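Long-range contacts in second substrate binding domain of putative amino acid ABC transporter (Streptococcus pneumoniae, PDB 4OEN), which probably binds an amino acid outside the cell membrane and delivers it to the membrane components of an ABC transporter: residues Ser85-Thr91 with Thr180-Ala186; Asn90-Val95 with Asp154-Glu160. All blocks are in the same frame, centred on the assembly; numbering follows the deposited sequence. Where two conformers were deposited one is given.

Strand 87-96 is common to both contacts, which share Asn-90 and Thr-91 and have centres about 15 Å apart. Contact 1 pairs its first half with strand 180-190, its centre about 7 Å from the centre of the chain, and is only partly buried. Contact 2, with its centre about 14 Å from that point, pairs the second half with strand 155-159 and is buried. The chemistry follows: contact 1 is bulged and rich in hydroxyl and carboxylate bonds, contact 2 a regular ladder with apolar contacts on the Leu-93/Met-157 face and an Asn-90 to Glu-160 hydrogen bond where the helix starts. They also touch through packing, for example Ile-182 CD1 3.8 Å from Asp-159 OD1.

Contact 1. Residues Ser85-Thr91 with Thr180-Ala186; sequences SYYTANT and TPIGETA
A classic beta bulge breaks this antiparallel pair: Ile-182 and Gly-183 both face Ala-89, whose O accepts from Ile-182 N at 2.8 Å and Gly-183 N at 3.3 Å. Ile-182 takes phi/psi -121/-13 and Gly-183 an extended 170/-178, shifting the register by one residue. Beyond the bulge Asn-90 lies opposite Pro-181, and Thr-91 pairs with Thr-180 through two bonds of 2.9 Å, Thr-91 N to Thr-180 O and Thr-180 N to Thr-91 O. Before it, Ala-89 N donates to Gly-183 O at 2.8 Å and Thr-88 faces Glu-184 as a non-hydrogen-bonded pair. The strand axes approach to 4.3 Å with 131° between their directions, so the ribbon is strongly twisted.

At the Ser-85 end, side-chain and backbone bonds combine. Glu-184 (chi1 and chi2 both m) brings OE1 to 2.8 Å from Ser-85 OG and 2.9 Å from Thr-88 OG1, accepting from both hydroxyls. Ser-85 OG also closes an ST turn, receiving Tyr-87 N at 3.3 Å. Thr-185 OG1 donates to Tyr-87 O at 2.8 Å, while Tyr-86 N donates a hydrogen bond to Thr-185 O at 2.9 Å. With chi1 p, Tyr-86 places its ring over that carbonyl oxygen; a water 2.8 Å from Tyr-86 OH donates to Ala-186 O at 2.7 Å. These two adjacent, twisted strands run between the lobes, the two-stranded hinge characteristic of the type II periplasmic binding protein fold.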
ATOM      1  N   SER A  85      -1.478 -10.951  -6.922  1.00 16.12           N
ATOM      2  CA  SER A  85      -1.067  -9.930  -5.976  1.00 13.79           C
ATOM      3  C   SER A  85       0.410  -9.614  -6.120  1.00 13.68           C
ATOM      4  O   SER A  85       1.234 -10.531  -6.206  1.00 18.69           O
ATOM      5  CB  SER A  85      -1.354 -10.380  -4.543  1.00 19.42           C
ATOM      6  OG  SER A  85      -0.937  -9.383  -3.617  1.00 19.50           O
ATOM      7  N   TYR A  86       0.760  -8.328  -6.110  1.00 13.08           N
ATOM      8  CA  TYR A  86       2.168  -7.958  -6.074  1.00 13.74           C
ATOM      9  C   TYR A  86       2.573  -7.403  -4.716  1.00 15.73           C
ATOM     10  O   TYR A  86       3.736  -7.066  -4.505  1.00 15.81           O
ATOM     11  CB  TYR A  86       2.517  -6.947  -7.177  1.00 13.33           C
ATOM     12  CG  TYR A  86       1.824  -5.604  -7.121  1.00 12.83           C
ATOM     13  CD1 TYR A  86       2.336  -4.557  -6.362  1.00 13.24           C
ATOM     14  CD2 TYR A  86       0.681  -5.370  -7.861  1.00 12.69           C
ATOM     15  CE1 TYR A  86       1.690  -3.319  -6.328  1.00 12.77           C
ATOM     16  CE2 TYR A  86       0.031  -4.128  -7.831  1.00 15.27           C
ATOM     17  CZ  TYR A  86       0.553  -3.112  -7.067  1.00 15.98           C
ATOM     18  OH  TYR A  86      -0.074  -1.878  -7.025  1.00 17.85           O
ATOM     19  N   TYR A  87       1.626  -7.326  -3.787  1.00 14.40           N
ATOM     20  CA  TYR A  87       1.936  -6.798  -2.461  1.00 13.54           C
ATOM     21  C   TYR A  87       0.844  -7.158  -1.478  1.00 12.75           C
ATOM     22  O   TYR A  87      -0.329  -6.845  -1.707  1.00 15.66           O
ATOM     23  CB  TYR A  87       2.107  -5.275  -2.507  1.00 17.06           C
ATOM     24  CG  TYR A  87       2.594  -4.707  -1.197  1.00 14.99           C
ATOM     25  CD1 TYR A  87       3.912  -4.896  -0.788  1.00 16.98           C
ATOM     26  CD2 TYR A  87       1.742  -3.990  -0.365  1.00 15.25           C
ATOM     27  CE1 TYR A  87       4.363  -4.384   0.410  1.00 17.73           C
ATOM     28  CE2 TYR A  87       2.190  -3.466   0.840  1.00 16.97           C
ATOM     29  CZ  TYR A  87       3.502  -3.668   1.215  1.00 15.11           C
ATOM     30  OH  TYR A  87       3.973  -3.169   2.409  1.00 15.22           O
ATOM     31  N   THR A  88       1.229  -7.814  -0.387  1.00 14.16           N
ATOM     32  CA  THR A  88       0.295  -8.102   0.692  1.00 13.59           C
ATOM     33  C   THR A  88       0.305  -6.951   1.663  1.00 12.79           C
ATOM     34  O   THR A  88       1.340  -6.659   2.268  1.00 16.70           O
ATOM     35  CB  THR A  88       0.647  -9.392   1.434  1.00 16.28           C
ATOM     36  OG1 THR A  88       0.611 -10.487   0.514  1.00 19.59           O
ATOM     37  CG2 THR A  88      -0.358  -9.641   2.575  1.00 17.63           C
ATOM     38  N   ALA A  89      -0.853  -6.314   1.801  1.00 15.36           N
ATOM     39  CA  ALA A  89      -0.998  -5.135   2.641  1.00 19.26           C
ATOM     40  C   ALA A  89      -1.277  -5.557   4.071  1.00 15.27           C
ATOM     41  O   ALA A  89      -2.166  -6.361   4.320  1.00 16.31           O
ATOM     42  CB  ALA A  89      -2.110  -4.247   2.129  1.00 20.90           C
ATOM     43  N   ASN A  90      -0.484  -5.025   4.992  1.00 15.15           N
ATOM     44  CA  ASN A  90      -0.633  -5.328   6.406  1.00 11.95           C
ATOM     45  C   ASN A  90      -0.948  -4.085   7.198  1.00 13.55           C
ATOM     46  O   ASN A  90      -0.633  -2.979   6.772  1.00 16.07           O
ATOM     47  CB  ASN A  90       0.652  -5.929   6.994  1.00 13.15           C
ATOM     48  CG  ASN A  90       1.076  -7.218   6.324  1.00 19.52           C
ATOM     49  OD1 ASN A  90       0.277  -8.117   6.111  1.00 21.85           O
ATOM     50  ND2 ASN A  90       2.359  -7.320   6.016  1.00 22.39           N
ATOM     51  N   THR A  91      -1.565  -4.285   8.366  1.00 15.20           N
ATOM     52  CA  THR A  91      -1.566  -3.280   9.420  1.00 11.44           C
ATOM     53  C   THR A  91      -0.417  -3.652  10.363  1.00 13.08           C
ATOM     54  O   THR A  91      -0.130  -4.826  10.545  1.00 15.89           O
ATOM     55  CB  THR A  91      -2.920  -3.229  10.177  1.00 14.97           C
ATOM     56  OG1 THR A  91      -2.815  -2.284  11.238  1.00 20.18           O
ATOM     57  CG2 THR A  91      -3.270  -4.566  10.759  1.00 20.13           C
ATOM     58  N   THR A 180      -0.124  -7.686  10.420  1.00 14.60           N
ATOM     59  CA  THR A 180      -1.271  -8.563  10.219  1.00 17.81           C
ATOM     60  C   THR A 180      -1.894  -8.222   8.875  1.00 13.37           C
ATOM     61  O   THR A 180      -2.213  -7.055   8.606  1.00 16.73           O
ATOM     62  CB  THR A 180      -2.327  -8.407  11.337  1.00 16.66           C
ATOM     63  OG1 THR A 180      -1.811  -8.950  12.558  1.00 23.63           O
ATOM     64  CG2 THR A 180      -3.601  -9.141  10.988  1.00 17.23           C
ATOM     65  N   PRO A 181      -2.074  -9.242   8.025  1.00 18.60           N
ATOM     66  CA  PRO A 181      -2.591  -9.042   6.672  0.50 17.43           C
ATOM     67  C   PRO A 181      -3.995  -8.460   6.659  1.00 18.70           C
ATOM     68  O   PRO A 181      -4.864  -8.902   7.420  1.00 22.58           O
ATOM     69  CB  PRO A 181      -2.576 -10.456   6.077  0.50 17.84           C
ATOM     70  CG  PRO A 181      -2.653 -11.362   7.257  0.50 20.12           C
ATOM     71  CD  PRO A 181      -1.853 -10.672   8.324  0.50 20.30           C
ATOM     72  N   ILE A 182      -4.206  -7.468   5.806  1.00 18.93           N
ATOM     73  CA  ILE A 182      -5.533  -6.887   5.655  1.00 22.29           C
ATOM     74  C   ILE A 182      -6.019  -7.023   4.216  1.00 29.07           C
ATOM     75  O   ILE A 182      -7.205  -6.850   3.941  1.00 31.97           O
ATOM     76  CB  ILE A 182      -5.557  -5.410   6.102  1.00 28.27           C
ATOM     77  CG1 ILE A 182      -4.625  -4.551   5.257  1.00 29.91           C
ATOM     78  CG2 ILE A 182      -5.181  -5.303   7.576  1.00 34.54           C
ATOM     79  CD1 ILE A 182      -4.534  -3.111   5.734  1.00 33.31           C
ATOM     80  N   GLY A 183      -5.120  -7.368   3.297  1.00 22.05           N
ATOM     81  CA  GLY A 183      -5.547  -7.559   1.923  1.00 24.78           C
ATOM     82  C   GLY A 183      -4.424  -7.723   0.925  1.00 22.07           C
ATOM     83  O   GLY A 183      -3.252  -7.722   1.288  1.00 19.48           O
ATOM     84  N   GLU A 184      -4.802  -7.861  -0.339  1.00 17.72           N
ATOM     85  CA  GLU A 184      -3.846  -7.990  -1.420  1.00 16.18           C
ATOM     86  C   GLU A 184      -3.965  -6.809  -2.357  1.00 14.77           C
ATOM     87  O   GLU A 184      -5.013  -6.156  -2.445  1.00 18.31           O
ATOM     88  CB  GLU A 184      -4.073  -9.289  -2.198  1.00 17.92           C
ATOM     89  CG  GLU A 184      -4.096 -10.544  -1.339  1.00 18.93           C
ATOM     90  CD  GLU A 184      -2.763 -10.830  -0.674  1.00 24.52           C
ATOM     91  OE1 GLU A 184      -1.727 -10.286  -1.122  1.00 24.24           O
ATOM     92  OE2 GLU A 184      -2.753 -11.613   0.295  1.00 27.64           O
ATOM     93  N   THR A 185      -2.880  -6.550  -3.070  1.00 14.18           N
ATOM     94  CA  THR A 185      -2.788  -5.400  -3.944  1.00 13.63           C
ATOM     95  C   THR A 185      -2.516  -5.916  -5.345  1.00 15.68           C
ATOM     96  O   THR A 185      -1.629  -6.739  -5.528  1.00 14.56           O
ATOM     97  CB  THR A 185      -1.655  -4.454  -3.504  1.00 17.95           C
ATOM     98  OG1 THR A 185      -1.640  -4.354  -2.073  1.00 17.77           O
ATOM     99  CG2 THR A 185      -1.828  -3.081  -4.115  1.00 20.04           C
ATOM    100  N   ALA A 186      -3.267  -5.441  -6.337  1.00 13.27           N
ATOM    101  CA  ALA A 186      -3.086  -5.979  -7.682  1.00 12.87           C
ATOM    102  C   ALA A 186      -3.392  -4.972  -8.773  1.00 16.78           C
ATOM    103  O   ALA A 186      -3.997  -3.937  -8.533  1.00 15.22           O
ATOM    104  CB  ALA A 186      -3.957  -7.225  -7.877  1.00 14.03           C
TER
HETATM  105  O   HOH W   1      -2.737  -1.560  -7.968  1.00 14.34           O

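Contact 2. Residues Asn90-Val95 with Asp154-Glu160; sequences NTILGV and DAVMDDE
This is a regular antiparallel strand pairing, buried within the sheet of one lobe, where strand 155-159 lies between strands 87-96 and 111-115. The axes approach to 4.5 Å and their directions differ by 146°. Two hydrogen-bonded pairs set the register. Ile-92 N donates to Asp-158 O at 2.9 Å and Asp-158 N to Ile-92 O at 3.0 Å; Gly-94 N donates to Val-156 O at 2.8 Å and Val-156 N to Gly-94 O at 2.9 Å. Leu-93 and Met-157 form the non-hydrogen-bonded pair between them, CA atoms 4.5 Å apart; Thr-91 and Asp-159 form another, CA atoms 4.7 Å apart, but their side chains diverge.

On the Leu-93 and Met-157 face, Leu-93 CD1 lies 3.9 Å from both Met-157 SD and Ala-155 CB. Met-157 (chi1 t, chi2 p, chi3 t) packs on helix 119-126, its CG in van der Waals contact with Thr-91 OG1 at 3.3 Å; that hydroxyl is hydrogen-bonded to Ser-120 OG. Val-95 CG1 meets Ala-155 CB at 3.6 Å. Val-156 packs beside Gly-94 and touches helix 141-150, so helices cover both sheet faces.

Where the strand passes into helix 160-168, Glu-160 N donates to Asn-90 O at 2.9 Å. Glu-160, chi1 and chi2 t, accepts from Asn-90 ND2 at OE1, also 2.9 Å, while OE2 forms a salt bridge with Lys-164. A water donates to Asn-90 O (2.8 Å) and Asp-159 OD1 (3.0 Å). Between these segments, direct side-chain hydrogen bonding is thus confined to Asn-90 and Glu-160 at the strand-to-helix junction, the rest being backbone ladder and packing; buried Asp-158 turns instead to Tyr-145.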
ATOM      1  N   ASN A  90      -0.484  -5.025   4.992  1.00 15.15           N
ATOM      2  CA  ASN A  90      -0.633  -5.328   6.406  1.00 11.95           C
ATOM      3  C   ASN A  90      -0.948  -4.085   7.198  1.00 13.55           C
ATOM      4  O   ASN A  90      -0.633  -2.979   6.772  1.00 16.07           O
ATOM      5  CB  ASN A  90       0.652  -5.929   6.994  1.00 13.15           C
ATOM      6  CG  ASN A  90       1.076  -7.218   6.324  1.00 19.52           C
ATOM      7  OD1 ASN A  90       0.277  -8.117   6.111  1.00 21.85           O
ATOM      8  ND2 ASN A  90       2.359  -7.320   6.016  1.00 22.39           N
ATOM      9  N   THR A  91      -1.565  -4.285   8.366  1.00 15.20           N
ATOM     10  CA  THR A  91      -1.566  -3.280   9.420  1.00 11.44           C
ATOM     11  C   THR A  91      -0.417  -3.652  10.363  1.00 13.08           C
ATOM     12  O   THR A  91      -0.130  -4.826  10.545  1.00 15.89           O
ATOM     13  CB  THR A  91      -2.920  -3.229  10.177  1.00 14.97           C
ATOM     14  OG1 THR A  91      -2.815  -2.284  11.238  1.00 20.18           O
ATOM     15  CG2 THR A  91      -3.270  -4.566  10.759  1.00 20.13           C
ATOM     16  N   ILE A  92       0.251  -2.655  10.929  1.00 13.20           N
ATOM     17  CA  ILE A  92       1.448  -2.925  11.727  1.00 12.72           C
ATOM     18  C   ILE A  92       1.601  -1.885  12.821  1.00 14.21           C
ATOM     19  O   ILE A  92       1.172  -0.739  12.681  1.00 13.84           O
ATOM     20  CB  ILE A  92       2.707  -2.970  10.808  1.00 16.18           C
ATOM     21  CG1 ILE A  92       3.880  -3.668  11.485  1.00 14.18           C
ATOM     22  CG2 ILE A  92       3.105  -1.583  10.326  1.00 12.86           C
ATOM     23  CD1 ILE A  92       5.009  -3.975  10.503  1.00 15.86           C
ATOM     24  N   LEU A  93       2.182  -2.303  13.937  1.00 13.34           N
ATOM     25  CA  LEU A  93       2.451  -1.390  15.038  1.00 15.91           C
ATOM     26  C   LEU A  93       3.688  -0.524  14.765  1.00 16.67           C
ATOM     27  O   LEU A  93       4.710  -1.016  14.273  1.00 17.16           O
ATOM     28  CB  LEU A  93       2.663  -2.176  16.344  1.00 13.87           C
ATOM     29  CG  LEU A  93       2.556  -1.333  17.617  1.00 15.14           C
ATOM     30  CD1 LEU A  93       1.096  -1.119  18.006  1.00 15.59           C
ATOM     31  CD2 LEU A  93       3.352  -1.971  18.762  1.00 18.93           C
ATOM     32  N   GLY A  94       3.610   0.755  15.117  1.00 14.07           N
ATOM     33  CA  GLY A  94       4.758   1.654  15.020  1.00 14.01           C
ATOM     34  C   GLY A  94       5.077   2.252  16.378  1.00 14.03           C
ATOM     35  O   GLY A  94       4.159   2.608  17.114  1.00 14.36           O
ATOM     36  N   VAL A  95       6.363   2.325  16.729  1.00 13.68           N
ATOM     37  CA  VAL A  95       6.813   3.004  17.945  1.00 12.84           C
ATOM     38  C   VAL A  95       8.078   3.824  17.679  1.00 16.92           C
ATOM     39  O   VAL A  95       8.747   3.642  16.656  1.00 17.57           O
ATOM     40  CB  VAL A  95       7.092   1.996  19.102  1.00 15.82           C
ATOM     41  CG1 VAL A  95       5.823   1.263  19.507  1.00 17.66           C
ATOM     42  CG2 VAL A  95       8.199   1.002  18.714  1.00 15.16           C
ATOM     43  N   ASP A 154       1.782   5.711  23.300  1.00 15.49           N
ATOM     44  CA  ASP A 154       2.936   4.819  23.371  1.00 13.62           C
ATOM     45  C   ASP A 154       3.269   4.129  22.053  1.00 14.86           C
ATOM     46  O   ASP A 154       4.375   3.621  21.863  1.00 17.17           O
ATOM     47  CB  ASP A 154       2.681   3.779  24.452  1.00 15.23           C
ATOM     48  CG  ASP A 154       2.485   4.415  25.809  1.00 20.81           C
ATOM     49  OD1 ASP A 154       3.485   4.929  26.355  1.00 19.95           O
ATOM     50  OD2 ASP A 154       1.348   4.411  26.328  1.00 20.22           O
ATOM     51  N   ALA A 155       2.304   4.099  21.148  1.00 14.73           N
ATOM     52  CA  ALA A 155       2.428   3.372  19.894  1.00 12.77           C
ATOM     53  C   ALA A 155       1.344   3.845  18.957  1.00 11.64           C
ATOM     54  O   ALA A 155       0.388   4.516  19.394  1.00 11.82           O
ATOM     55  CB  ALA A 155       2.316   1.865  20.113  1.00 15.69           C
ATOM     56  N   VAL A 156       1.513   3.522  17.677  1.00 13.18           N
ATOM     57  CA  VAL A 156       0.450   3.691  16.695  1.00 12.52           C
ATOM     58  C   VAL A 156       0.231   2.379  15.965  1.00 12.34           C
ATOM     59  O   VAL A 156       1.096   1.499  15.959  1.00 12.89           O
ATOM     60  CB  VAL A 156       0.772   4.770  15.635  1.00 13.89           C
ATOM     61  CG1 VAL A 156       1.075   6.103  16.290  1.00 16.23           C
ATOM     62  CG2 VAL A 156       1.955   4.318  14.754  1.00 14.59           C
ATOM     63  N   MET A 157      -0.939   2.241  15.368  1.00 13.01           N
ATOM     64  CA  MET A 157      -1.211   1.164  14.419  0.50 13.45           C
ATOM     65  C   MET A 157      -1.523   1.816  13.072  1.00 13.63           C
ATOM     66  O   MET A 157      -2.387   2.684  13.018  1.00 14.25           O
ATOM     67  CB  MET A 157      -2.387   0.303  14.891  0.50 16.43           C
ATOM     68  CG  MET A 157      -2.437  -1.087  14.293  0.50 19.80           C
ATOM     69  SD  MET A 157      -1.378  -2.220  15.204  0.50 13.51           S
ATOM     70  CE  MET A 157      -1.374  -3.660  14.128  0.50 10.27           C
ATOM     71  N   ASP A 158      -0.843   1.408  12.003  1.00 12.78           N
ATOM     72  CA  ASP A 158      -1.032   2.058  10.697  1.00 11.75           C
ATOM     73  C   ASP A 158      -0.777   1.079   9.564  1.00 13.01           C
ATOM     74  O   ASP A 158      -0.346  -0.046   9.783  1.00 12.00           O
ATOM     75  CB  ASP A 158      -0.083   3.262  10.573  1.00 14.03           C
ATOM     76  CG  ASP A 158      -0.583   4.368   9.630  1.00 17.80           C
ATOM     77  OD1 ASP A 158      -1.571   4.215   8.857  1.00 17.79           O
ATOM     78  OD2 ASP A 158       0.062   5.437   9.659  1.00 20.23           O
ATOM     79  N   ASP A 159      -1.020   1.532   8.341  1.00 14.47           N
ATOM     80  CA  ASP A 159      -0.732   0.731   7.167  1.00 11.61           C
ATOM     81  C   ASP A 159       0.769   0.503   7.055  1.00 14.98           C
ATOM     82  O   ASP A 159       1.558   1.462   7.106  1.00 15.02           O
ATOM     83  CB  ASP A 159      -1.233   1.432   5.903  1.00 12.80           C
ATOM     84  CG  ASP A 159      -2.734   1.534   5.862  1.00 18.03           C
ATOM     85  OD1 ASP A 159      -3.382   0.482   6.010  1.00 22.16           O
ATOM     86  OD2 ASP A 159      -3.262   2.655   5.682  1.00 23.28           O
ATOM     87  N   GLU A 160       1.154  -0.754   6.865  1.00 11.56           N
ATOM     88  CA  GLU A 160       2.567  -1.087   6.778  1.00 14.82           C
ATOM     89  C   GLU A 160       3.324  -0.359   5.644  1.00 13.08           C
ATOM     90  O   GLU A 160       4.395   0.171   5.891  1.00 11.48           O
ATOM     91  CB  GLU A 160       2.773  -2.601   6.654  1.00 12.96           C
ATOM     92  CG  GLU A 160       4.226  -2.945   6.369  1.00 11.93           C
ATOM     93  CD  GLU A 160       4.550  -4.407   6.537  1.00 16.42           C
ATOM     94  OE1 GLU A 160       3.829  -5.124   7.278  1.00 17.85           O
ATOM     95  OE2 GLU A 160       5.560  -4.843   5.929  1.00 21.86           O
TER
HETATM   96  O   HOH W   2      -1.772  -1.639   4.640  1.00 23.99           O